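Side-chain contacts in dihydrofolate reductase (Enterococcus faecalis, PDB 4M7U), which probably reduces 7,8-dihydrofolate to tetrahydrofolate with NADPH as the hydride donor, a key step in folate metabolism: residues A11-Q16 with L36-E41; E89-Y94 with K112-A117. All coordinates share one frame; numbering follows the deposited sequence.

Contact 1. Residues A11-Q16 with L36-E41; sequences AAIWAQ and LKFFKE
Ile13 on strand 9-17 faces Phe39 on helix 33-43, and their CA atoms, 7.6 Å apart, are the nearest pair between the two backbones. Ile13 points at the helix and supplies every strand-side atom of the contact. Its CG1 lies anti to the backbone N (chi1 -175°), and the chain stays extended to CD1. That carries CD1 out to the Phe38 ring, where it meets CE2 of Phe38 at 3.8 Å. The other branch serves the second ring: CG2 of Ile13 approaches CE1 of Phe39 at 3.6 Å. CD1 of Ile13 also comes to 3.9 Å from CD1 of Phe39. The isoleucine thus reaches both aromatic rings, and it meets each at a slant. Lys42 and Val103 add to the packing round Ile13, while the Phe38 ring also meets that of Tyr164. The next strand residue, Trp14, points away from the helix. Its NE1 donates to OE1 of Gln16 at 2.8 Å, nearly straight at 175°, in the indole plane and on a carbonyl lone pair. This bond helps fix the rotation of the Trp14 ring, which stacks on Phe136. The contact packs the first helix of the dihydrofolate reductase fold on a central strand of its sheet. No hydrogen bond crosses it, so it rests on apolar packing of one branched side chain against two phenylalanines.

Contact 2. Residues E89-Y94 with K112-A117; sequences EEILAY and KELIPA. With NAP (NADP nicotinamide-adenine-dinucleotide phosphate), chain B.
Leu114, on helix 108-114, reaches across to Ile91 and Leu92 on helix 88-97. Its CB points at the facing helix, but neither CB nor CG touches it. The torsion at CB sets CG anti to the carbonyl carbon (chi1 -82°), and the two methyls then divide the work. CD1 of Leu114 lies 4.3 Å from CG2 of Ile91, a loose approach. CD2 of Leu114 meets CD2 of Leu92 at 4.1 Å, and these two leucines run past each other in opposite directions. The same Leu92 CD2 goes on to CB of Ala117, 3.9 Å away, in the 3-10 segment 115-117. Behind Ile91 lie Ile69 and Leu71 of the sheet, and Val88 also packs on Leu114. Beside this apolar seam, Glu113 reaches out to the adenine of NADP with its chain extended beyond CG. Its OE2 accepts a hydrogen bond from N6A of the cofactor at 2.9 Å, bent to 143°. OE1 of Glu113 lies 2.8 Å from N7A of the cofactor; both atoms would normally be acceptors, so the approach would probably be favourable only with a proton between them. The seam joins helix 88-97 to helix 108-114 and the 3-10 segment by methyl contacts alone, with no hydrogen bond. The polar chemistry belongs to Glu113, which turns one side of helix 108-114 into part of the adenine site.

From the N terminus, the chain runs through strand 9-17, and helix 33-43 then folds back on it. Contact 1 closes this loop of 19 intervening residues. The chain next builds strands 47-51, 67-71 and 83-85 before helix 88-97. Strand 101-104 and helix 108-114 follow, and contact 2 closes a second loop of 17 residues. The loops stand in series and neither nest nor cross. Contact 1 ties a helix to the middle of the sheet, whereas contact 2 ties two helices to each other. Their centres are 18 Å apart, yet they touch where CB of Ala12 packs on CG1 of Ile115 at 4.0 Å.

Contact 1. Residues A11-Q16 with L36-E41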
ATOM      1  N   ALA A  11       8.025   1.614  -0.888  1.00 20.63           N
ATOM      2  CA  ALA A  11       7.051   2.417  -1.608  1.00 14.87           C
ATOM      3  C   ALA A  11       5.726   2.184  -0.922  1.00 12.87           C
ATOM      4  O   ALA A  11       5.410   1.047  -0.566  1.00 17.14           O
ATOM      5  CB  ALA A  11       6.955   1.971  -3.064  1.00 12.06           C
ATOM      6  N   ALA A  12       4.948   3.245  -0.721  1.00 12.03           N
ATOM      7  CA  ALA A  12       3.560   3.063  -0.300  1.00 10.79           C
ATOM      8  C   ALA A  12       2.657   3.263  -1.524  1.00 14.59           C
ATOM      9  O   ALA A  12       2.832   4.222  -2.293  1.00 10.71           O
ATOM     10  CB  ALA A  12       3.195   4.033   0.814  1.00 13.88           C
ATOM     11  N   ILE A  13       1.714   2.345  -1.724  1.00  9.65           N
ATOM     12  CA  ILE A  13       0.791   2.441  -2.853  1.00 12.33           C
ATOM     13  C   ILE A  13      -0.654   2.290  -2.390  1.00 12.19           C
ATOM     14  O   ILE A  13      -0.975   1.406  -1.591  1.00 15.07           O
ATOM     15  CB  ILE A  13       1.101   1.397  -3.946  1.00 11.36           C
ATOM     16  CG1 ILE A  13       0.192   1.616  -5.159  1.00 17.03           C
ATOM     17  CG2 ILE A  13       0.882   0.004  -3.418  1.00 24.92           C
ATOM     18  CD1 ILE A  13       0.618   0.837  -6.380  1.00 20.52           C
ATOM     19  N   TRP A  14      -1.532   3.166  -2.864  1.00 13.52           N
ATOM     20  CA  TRP A  14      -2.929   3.062  -2.476  1.00 11.08           C
ATOM     21  C   TRP A  14      -3.810   3.829  -3.432  1.00 17.35           C
ATOM     22  O   TRP A  14      -3.323   4.672  -4.199  1.00 11.71           O
ATOM     23  CB  TRP A  14      -3.154   3.531  -1.025  1.00 12.54           C
ATOM     24  CG  TRP A  14      -3.152   5.017  -0.817  1.00 11.71           C
ATOM     25  CD1 TRP A  14      -4.246   5.841  -0.726  1.00 11.87           C
ATOM     26  CD2 TRP A  14      -1.993   5.862  -0.683  1.00 10.40           C
ATOM     27  NE1 TRP A  14      -3.832   7.144  -0.542  1.00 17.67           N
ATOM     28  CE2 TRP A  14      -2.468   7.182  -0.519  1.00 12.97           C
ATOM     29  CE3 TRP A  14      -0.614   5.620  -0.679  1.00 13.65           C
ATOM     30  CZ2 TRP A  14      -1.587   8.265  -0.338  1.00 16.74           C
ATOM     31  CZ3 TRP A  14       0.252   6.689  -0.511  1.00 10.67           C
ATOM     32  CH2 TRP A  14      -0.241   8.003  -0.342  1.00 17.94           C
ATOM     33  N   ALA A  15      -5.100   3.501  -3.398  1.00 11.95           N
ATOM     34  CA  ALA A  15      -6.114   4.293  -4.071  1.00 11.38           C
ATOM     35  C   ALA A  15      -7.026   4.862  -2.997  1.00 12.67           C
ATOM     36  O   ALA A  15      -7.339   4.183  -2.007  1.00 14.50           O
ATOM     37  CB  ALA A  15      -6.911   3.444  -5.043  1.00  9.95           C
ATOM     38  N   GLN A  16      -7.440   6.112  -3.180  1.00  9.87           N
ATOM     39  CA  GLN A  16      -8.418   6.735  -2.291  1.00  9.62           C
ATOM     40  C   GLN A  16      -9.384   7.603  -3.094  1.00 14.18           C
ATOM     41  O   GLN A  16      -9.064   8.004  -4.231  1.00 11.29           O
ATOM     42  CB  GLN A  16      -7.706   7.599  -1.245  1.00  7.80           C
ATOM     43  CG  GLN A  16      -7.022   8.819  -1.845  1.00 11.10           C
ATOM     44  CD  GLN A  16      -6.431   9.725  -0.801  1.00 24.57           C
ATOM     45  OE1 GLN A  16      -5.437   9.383  -0.150  1.00 25.94           O
ATOM     46  NE2 GLN A  16      -7.039  10.898  -0.628  1.00 22.62           N
ATOM     47  N   LEU A  36      -6.272  -1.703 -10.201  1.00 20.14           N
ATOM     48  CA  LEU A  36      -5.824  -3.036  -9.794  1.00 26.96           C
ATOM     49  C   LEU A  36      -4.705  -3.560 -10.707  1.00 21.06           C
ATOM     50  O   LEU A  36      -3.753  -4.194 -10.248  1.00 24.60           O
ATOM     51  CB  LEU A  36      -7.007  -4.011  -9.784  1.00 26.04           C
ATOM     52  CG  LEU A  36      -8.168  -3.544  -8.895  1.00 38.14           C
ATOM     53  CD1 LEU A  36      -9.392  -4.462  -9.005  1.00 42.46           C
ATOM     54  CD2 LEU A  36      -7.733  -3.378  -7.431  1.00 33.71           C
ATOM     55  N   LYS A  37      -4.807  -3.276 -11.997  1.00 20.61           N
ATOM     56  CA  LYS A  37      -3.771  -3.708 -12.929  1.00 25.01           C
ATOM     57  C   LYS A  37      -2.472  -2.914 -12.710  1.00 27.99           C
ATOM     58  O   LYS A  37      -1.383  -3.491 -12.698  1.00 23.67           O
ATOM     59  CB  LYS A  37      -4.270  -3.649 -14.382  1.00 19.72           C
ATOM     60  CG  LYS A  37      -3.223  -4.060 -15.397  1.00 29.88           C
ATOM     61  CD  LYS A  37      -3.805  -4.366 -16.777  1.00 36.94           C
ATOM     62  CE  LYS A  37      -4.545  -3.176 -17.387  1.00 58.03           C
ATOM     63  NZ  LYS A  37      -6.031  -3.248 -17.174  1.00 50.82           N
ATOM     64  N   PHE A  38      -2.588  -1.605 -12.495  1.00 17.31           N
ATOM     65  CA  PHE A  38      -1.412  -0.802 -12.149  1.00 25.82           C
ATOM     66  C   PHE A  38      -0.760  -1.326 -10.854  1.00 24.78           C
ATOM     67  O   PHE A  38       0.461  -1.434 -10.742  1.00 19.00           O
ATOM     68  CB  PHE A  38      -1.808   0.667 -11.975  1.00 24.27           C
ATOM     69  CG  PHE A  38      -0.682   1.551 -11.498  1.00 18.68           C
ATOM     70  CD1 PHE A  38       0.254   2.055 -12.394  1.00 32.91           C
ATOM     71  CD2 PHE A  38      -0.568   1.893 -10.162  1.00 23.73           C
ATOM     72  CE1 PHE A  38       1.289   2.869 -11.959  1.00 28.86           C
ATOM     73  CE2 PHE A  38       0.469   2.719  -9.719  1.00 25.25           C
ATOM     74  CZ  PHE A  38       1.393   3.206 -10.615  1.00 18.57           C
ATOM     75  N   PHE A  39      -1.604  -1.659  -9.885  1.00 21.25           N
ATOM     76  CA  PHE A  39      -1.162  -2.135  -8.584  1.00 12.66           C
ATOM     77  C   PHE A  39      -0.400  -3.450  -8.738  1.00 21.36           C
ATOM     78  O   PHE A  39       0.652  -3.665  -8.112  1.00 18.00           O
ATOM     79  CB  PHE A  39      -2.387  -2.323  -7.685  1.00 15.87           C
ATOM     80  CG  PHE A  39      -2.077  -2.904  -6.331  1.00 26.38           C
ATOM     81  CD1 PHE A  39      -1.746  -2.078  -5.267  1.00 24.35           C
ATOM     82  CD2 PHE A  39      -2.136  -4.271  -6.118  1.00 20.01           C
ATOM     83  CE1 PHE A  39      -1.475  -2.603  -4.021  1.00 21.44           C
ATOM     84  CE2 PHE A  39      -1.854  -4.806  -4.869  1.00 20.45           C
ATOM     85  CZ  PHE A  39      -1.527  -3.971  -3.822  1.00 24.75           C
ATOM     86  N   LYS A  40      -0.925  -4.342  -9.565  1.00 15.70           N
ATOM     87  CA  LYS A  40      -0.240  -5.612  -9.759  1.00 31.30           C
ATOM     88  C   LYS A  40       1.119  -5.419 -10.423  1.00 22.07           C
ATOM     89  O   LYS A  40       2.077  -6.117 -10.091  1.00 23.48           O
ATOM     90  CB  LYS A  40      -1.117  -6.613 -10.518  1.00 26.20           C
ATOM     91  CG  LYS A  40      -2.262  -7.154  -9.665  1.00 35.64           C
ATOM     92  CD  LYS A  40      -3.025  -8.261 -10.380  1.00 49.07           C
ATOM     93  CE  LYS A  40      -4.426  -8.446  -9.805  1.00 41.01           C
ATOM     94  NZ  LYS A  40      -5.202  -9.440 -10.604  1.00 51.14           N
ATOM     95  N   GLU A  41       1.207  -4.455 -11.334  1.00 21.21           N
ATOM     96  CA  GLU A  41       2.465  -4.155 -12.008  1.00 21.43           C
ATOM     97  C   GLU A  41       3.531  -3.708 -11.011  1.00 22.55           C
ATOM     98  O   GLU A  41       4.699  -4.077 -11.121  1.00 25.73           O
ATOM     99  CB  GLU A  41       2.250  -3.065 -13.056  1.00 28.45           C
ATOM    100  CG  GLU A  41       3.538  -2.457 -13.602  1.00 43.74           C
ATOM    101  CD  GLU A  41       3.985  -3.109 -14.904  1.00 78.77           C
ATOM    102  OE1 GLU A  41       3.135  -3.272 -15.812  1.00 77.77           O
ATOM    103  OE2 GLU A  41       5.184  -3.454 -15.017  1.00 70.73           O
TER

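Contact 2. Residues E89-Y94 with K112-A117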
ATOM      1  N   GLU A  89       9.884  -2.597  13.284  1.00 19.26           N
ATOM      2  CA  GLU A  89      11.316  -2.904  13.246  1.00 24.48           C
ATOM      3  C   GLU A  89      11.569  -4.136  12.389  1.00 16.72           C
ATOM      4  O   GLU A  89      12.435  -4.120  11.514  1.00 17.56           O
ATOM      5  CB  GLU A  89      11.893  -3.099  14.657  1.00 19.82           C
ATOM      6  CG  GLU A  89      11.789  -1.866  15.567  1.00 30.30           C
ATOM      7  CD  GLU A  89      10.358  -1.577  16.039  1.00 40.49           C
ATOM      8  OE1 GLU A  89       9.593  -2.537  16.282  1.00 37.24           O
ATOM      9  OE2 GLU A  89       9.990  -0.388  16.159  1.00 43.75           O
ATOM     10  N   GLU A  90      10.775  -5.181  12.622  1.00 16.72           N
ATOM     11  CA  GLU A  90      10.893  -6.443  11.896  1.00 15.66           C
ATOM     12  C   GLU A  90      10.680  -6.243  10.393  1.00 19.43           C
ATOM     13  O   GLU A  90      11.426  -6.796   9.585  1.00 19.44           O
ATOM     14  CB  GLU A  90       9.890  -7.466  12.453  1.00 15.86           C
ATOM     15  CG  GLU A  90      10.324  -8.927  12.348  1.00 30.29           C
ATOM     16  CD  GLU A  90       9.244  -9.902  12.838  1.00 35.67           C
ATOM     17  OE1 GLU A  90       8.414  -9.504  13.685  1.00 20.73           O
ATOM     18  OE2 GLU A  90       9.209 -11.064  12.361  1.00 34.38           O
ATOM     19  N   ILE A  91       9.670  -5.447  10.026  1.00 18.80           N
ATOM     20  CA  ILE A  91       9.433  -5.082   8.627  1.00 14.82           C
ATOM     21  C   ILE A  91      10.660  -4.372   8.049  1.00 14.21           C
ATOM     22  O   ILE A  91      11.120  -4.691   6.955  1.00 14.20           O
ATOM     23  CB  ILE A  91       8.212  -4.137   8.468  1.00 13.71           C
ATOM     24  CG1 ILE A  91       6.914  -4.817   8.919  1.00 16.18           C
ATOM     25  CG2 ILE A  91       8.086  -3.651   7.017  1.00 13.92           C
ATOM     26  CD1 ILE A  91       6.535  -6.040   8.105  1.00 15.16           C
ATOM     27  N   LEU A  92      11.203  -3.412   8.793  1.00 17.46           N
ATOM     28  CA  LEU A  92      12.353  -2.642   8.299  1.00 17.07           C
ATOM     29  C   LEU A  92      13.615  -3.498   8.115  1.00 24.06           C
ATOM     30  O   LEU A  92      14.423  -3.249   7.211  1.00 22.37           O
ATOM     31  CB  LEU A  92      12.619  -1.438   9.206  1.00 17.39           C
ATOM     32  CG  LEU A  92      11.497  -0.396   9.174  1.00 20.26           C
ATOM     33  CD1 LEU A  92      11.790   0.773  10.110  1.00 16.04           C
ATOM     34  CD2 LEU A  92      11.288   0.095   7.750  1.00 17.70           C
ATOM     35  N   ALA A  93      13.769  -4.521   8.953  1.00 15.95           N
ATOM     36  CA  ALA A  93      14.932  -5.391   8.854  1.00 17.16           C
ATOM     37  C   ALA A  93      14.856  -6.268   7.613  1.00 15.76           C
ATOM     38  O   ALA A  93      15.868  -6.510   6.945  1.00 18.65           O
ATOM     39  CB  ALA A  93      15.073  -6.243  10.109  1.00 23.89           C
ATOM     40  N   TYR A  94      13.658  -6.764   7.318  1.00 16.29           N
ATOM     41  CA  TYR A  94      13.420  -7.513   6.085  1.00 19.49           C
ATOM     42  C   TYR A  94      13.677  -6.619   4.861  1.00 22.01           C
ATOM     43  O   TYR A  94      14.355  -7.029   3.911  1.00 20.05           O
ATOM     44  CB  TYR A  94      11.978  -8.032   6.051  1.00 15.40           C
ATOM     45  CG  TYR A  94      11.574  -8.665   4.726  1.00 20.01           C
ATOM     46  CD1 TYR A  94      11.648 -10.040   4.540  1.00 19.25           C
ATOM     47  CD2 TYR A  94      11.101  -7.889   3.668  1.00 16.40           C
ATOM     48  CE1 TYR A  94      11.265 -10.625   3.331  1.00 16.93           C
ATOM     49  CE2 TYR A  94      10.729  -8.463   2.459  1.00 20.56           C
ATOM     50  CZ  TYR A  94      10.806  -9.830   2.298  1.00 18.23           C
ATOM     51  OH  TYR A  94      10.430 -10.399   1.096  1.00 15.71           O
ATOM     52  N   LYS A 112       0.315   5.060   8.343  1.00 16.83           N
ATOM     53  CA  LYS A 112       0.762   6.066   9.308  1.00 20.31           C
ATOM     54  C   LYS A 112       2.110   5.709   9.961  1.00 16.71           C
ATOM     55  O   LYS A 112       2.927   6.588  10.212  1.00 15.88           O
ATOM     56  CB  LYS A 112      -0.305   6.250  10.385  1.00 18.22           C
ATOM     57  CG  LYS A 112      -0.167   7.506  11.231  1.00 20.42           C
ATOM     58  CD  LYS A 112      -1.134   7.449  12.412  1.00 22.67           C
ATOM     59  CE  LYS A 112      -1.909   8.748  12.562  1.00 35.07           C
ATOM     60  NZ  LYS A 112      -0.997   9.894  12.804  1.00 40.95           N
ATOM     61  N   GLU A 113       2.342   4.422  10.226  1.00 12.25           N
ATOM     62  CA  GLU A 113       3.589   3.986  10.862  1.00 12.50           C
ATOM     63  C   GLU A 113       4.749   3.906   9.919  1.00 14.79           C
ATOM     64  O   GLU A 113       5.891   4.108  10.321  1.00 19.77           O
ATOM     65  CB  GLU A 113       3.452   2.563  11.388  1.00 14.61           C
ATOM     66  CG  GLU A 113       2.427   2.355  12.411  1.00 19.48           C
ATOM     67  CD  GLU A 113       2.282   0.889  12.689  1.00 27.41           C
ATOM     68  OE1 GLU A 113       2.162   0.107  11.706  1.00 21.61           O
ATOM     69  OE2 GLU A 113       2.328   0.525  13.884  1.00 34.18           O
ATOM     70  N   LEU A 114       4.471   3.536   8.674  1.00 16.28           N
ATOM     71  CA  LEU A 114       5.546   3.134   7.769  1.00 14.06           C
ATOM     72  C   LEU A 114       5.836   4.160   6.685  1.00 14.67           C
ATOM     73  O   LEU A 114       6.919   4.153   6.094  1.00 14.86           O
ATOM     74  CB  LEU A 114       5.258   1.744   7.179  1.00 12.50           C
ATOM     75  CG  LEU A 114       5.667   0.632   8.165  1.00 14.60           C
ATOM     76  CD1 LEU A 114       5.062  -0.710   7.794  1.00 18.75           C
ATOM     77  CD2 LEU A 114       7.184   0.526   8.188  1.00 17.92           C
ATOM     78  N   ILE A 115       4.882   5.047   6.423  1.00 15.16           N
ATOM     79  CA  ILE A 115       5.160   6.140   5.487  1.00 14.68           C
ATOM     80  C   ILE A 115       6.401   6.976   5.865  1.00 12.54           C
ATOM     81  O   ILE A 115       7.174   7.326   4.979  1.00 12.52           O
ATOM     82  CB  ILE A 115       3.909   6.985   5.152  1.00 12.15           C
ATOM     83  CG1 ILE A 115       3.061   6.212   4.137  1.00 11.79           C
ATOM     84  CG2 ILE A 115       4.297   8.356   4.595  1.00 17.71           C
ATOM     85  CD1 ILE A 115       1.854   6.931   3.629  1.00 16.20           C
ATOM     86  N   PRO A 116       6.633   7.244   7.177  1.00 13.70           N
ATOM     87  CA  PRO A 116       7.899   7.924   7.509  1.00 19.06           C
ATOM     88  C   PRO A 116       9.164   7.192   7.026  1.00 19.89           C
ATOM     89  O   PRO A 116      10.196   7.847   6.884  1.00 23.94           O
ATOM     90  CB  PRO A 116       7.873   7.974   9.041  1.00 13.23           C
ATOM     91  CG  PRO A 116       6.410   8.081   9.362  1.00 15.23           C
ATOM     92  CD  PRO A 116       5.756   7.143   8.363  1.00 15.51           C
ATOM     93  N   ALA A 117       9.089   5.882   6.776  1.00 13.55           N
ATOM     94  CA  ALA A 117      10.239   5.131   6.254  1.00 15.56           C
ATOM     95  C   ALA A 117      10.202   4.936   4.728  1.00 20.09           C
ATOM     96  O   ALA A 117      11.097   4.310   4.154  1.00 16.71           O
ATOM     97  CB  ALA A 117      10.377   3.787   6.956  1.00 14.16           C
TER
HETATM   98  PA  NAP B 201      -4.872  -2.213   8.979  0.61 21.34           P
HETATM   99  O1A NAP B 201      -3.790  -1.088   9.002  0.61 13.92           O
HETATM  100  O2A NAP B 201      -4.944  -2.907   7.632  0.61 14.61           O
HETATM  101  O5B NAP B 201      -4.500  -3.310  10.032  0.61 20.41           O
HETATM  102  C5B NAP B 201      -4.360  -2.971  11.380  0.61 15.59           C
HETATM  103  C4B NAP B 201      -3.740  -4.090  12.156  0.61 17.63           C
HETATM  104  O4B NAP B 201      -2.396  -4.538  11.671  0.61 19.58           O
HETATM  105  C3B NAP B 201      -3.683  -4.070  13.665  0.61 20.03           C
HETATM  106  O3B NAP B 201      -4.833  -4.109  14.423  0.61 18.73           O
HETATM  107  C2B NAP B 201      -2.617  -5.061  13.944  0.39 17.68           C
HETATM  108  O2B NAP B 201      -2.934  -6.403  14.010  0.39 19.54           O
HETATM  109  C1B NAP B 201      -1.611  -4.558  12.931  0.61 18.56           C
HETATM  110  N9A NAP B 201      -0.405  -3.794  13.022  0.61 20.83           N
HETATM  111  C8A NAP B 201      -0.253  -2.567  12.524  0.61 19.07           C
HETATM  112  N7A NAP B 201       1.012  -2.086  12.970  0.39 21.95           N
HETATM  113  C5A NAP B 201       1.588  -3.066  13.779  0.39 22.76           C
HETATM  114  C6A NAP B 201       2.808  -3.106  14.467  0.39 20.95           C
HETATM  115  N6A NAP B 201       3.707  -1.984  14.393  0.61 16.74           N
HETATM  116  N1A NAP B 201       3.104  -4.193  15.173  0.61 22.39           N
HETATM  117  C2A NAP B 201       2.248  -5.264  15.233  0.39 18.35           C
HETATM  118  N3A NAP B 201       1.034  -5.226  14.551  0.39 19.02           N
HETATM  119  C4A NAP B 201       0.741  -4.125  13.842  0.39 21.53           C
HETATM  120  O3  NAP B 201      -6.296  -1.667   9.397  0.61 20.89           O
HETATM  121  PN  NAP B 201      -6.797  -0.170   9.242  0.61 20.82           P
HETATM  122  O1N NAP B 201      -6.041   0.746  10.255  0.61 28.82           O
HETATM  123  O2N NAP B 201      -6.607   0.366   7.839  0.61 17.80           O
HETATM  124  O5D NAP B 201      -8.353  -0.238   9.529  0.61 26.98           O
HETATM  125  C5D NAP B 201      -9.002  -1.452   9.235  0.61 21.65           C
HETATM  126  C4D NAP B 201     -10.228  -1.819  10.050  0.61 31.70           C
HETATM  127  O4D NAP B 201     -10.661  -0.936  11.159  0.61 28.70           O
HETATM  128  C3D NAP B 201     -11.499  -2.319   9.363  0.61 20.25           C
HETATM  129  O3D NAP B 201     -11.878  -3.582   9.519  0.61 38.17           O
HETATM  130  C2D NAP B 201     -12.534  -1.270   9.657  0.61 24.92           C
HETATM  131  O2D NAP B 201     -13.882  -1.551   9.573  0.61 32.32           O
HETATM  132  C1D NAP B 201     -12.039  -0.515  10.873  0.61 31.99           C
HETATM  133  N1N NAP B 201     -12.491   0.783  11.312  0.61 37.40           N
HETATM  134  C2N NAP B 201     -13.837   1.145  11.725  0.61 28.53           C
HETATM  135  C3N NAP B 201     -14.125   2.545  12.282  0.61 29.83           C
HETATM  136  C7N NAP B 201     -15.229   2.650  13.270  0.61 27.26           C
HETATM  137  O7N NAP B 201     -15.361   1.751  14.092  0.61 31.84           O
HETATM  138  N7N NAP B 201     -16.328   3.520  13.006  0.61 23.51           N
HETATM  139  C4N NAP B 201     -13.106   3.695  12.085  0.61 33.30           C
HETATM  140  C5N NAP B 201     -11.804   3.267  11.356  0.61 30.05           C
HETATM  141  C6N NAP B 201     -11.605   1.825  10.852  0.61 33.81           C
HETATM  142  P2B NAP B 201      -3.407  -6.975  15.395  0.61 19.40           P
HETATM  143  O1X NAP B 201      -4.704  -6.227  15.846  0.61 16.71           O
HETATM  144  O2X NAP B 201      -3.746  -8.484  15.193  0.39 20.91           O
HETATM  145  O3X NAP B 201      -2.307  -6.769  16.409  0.61 16.59           O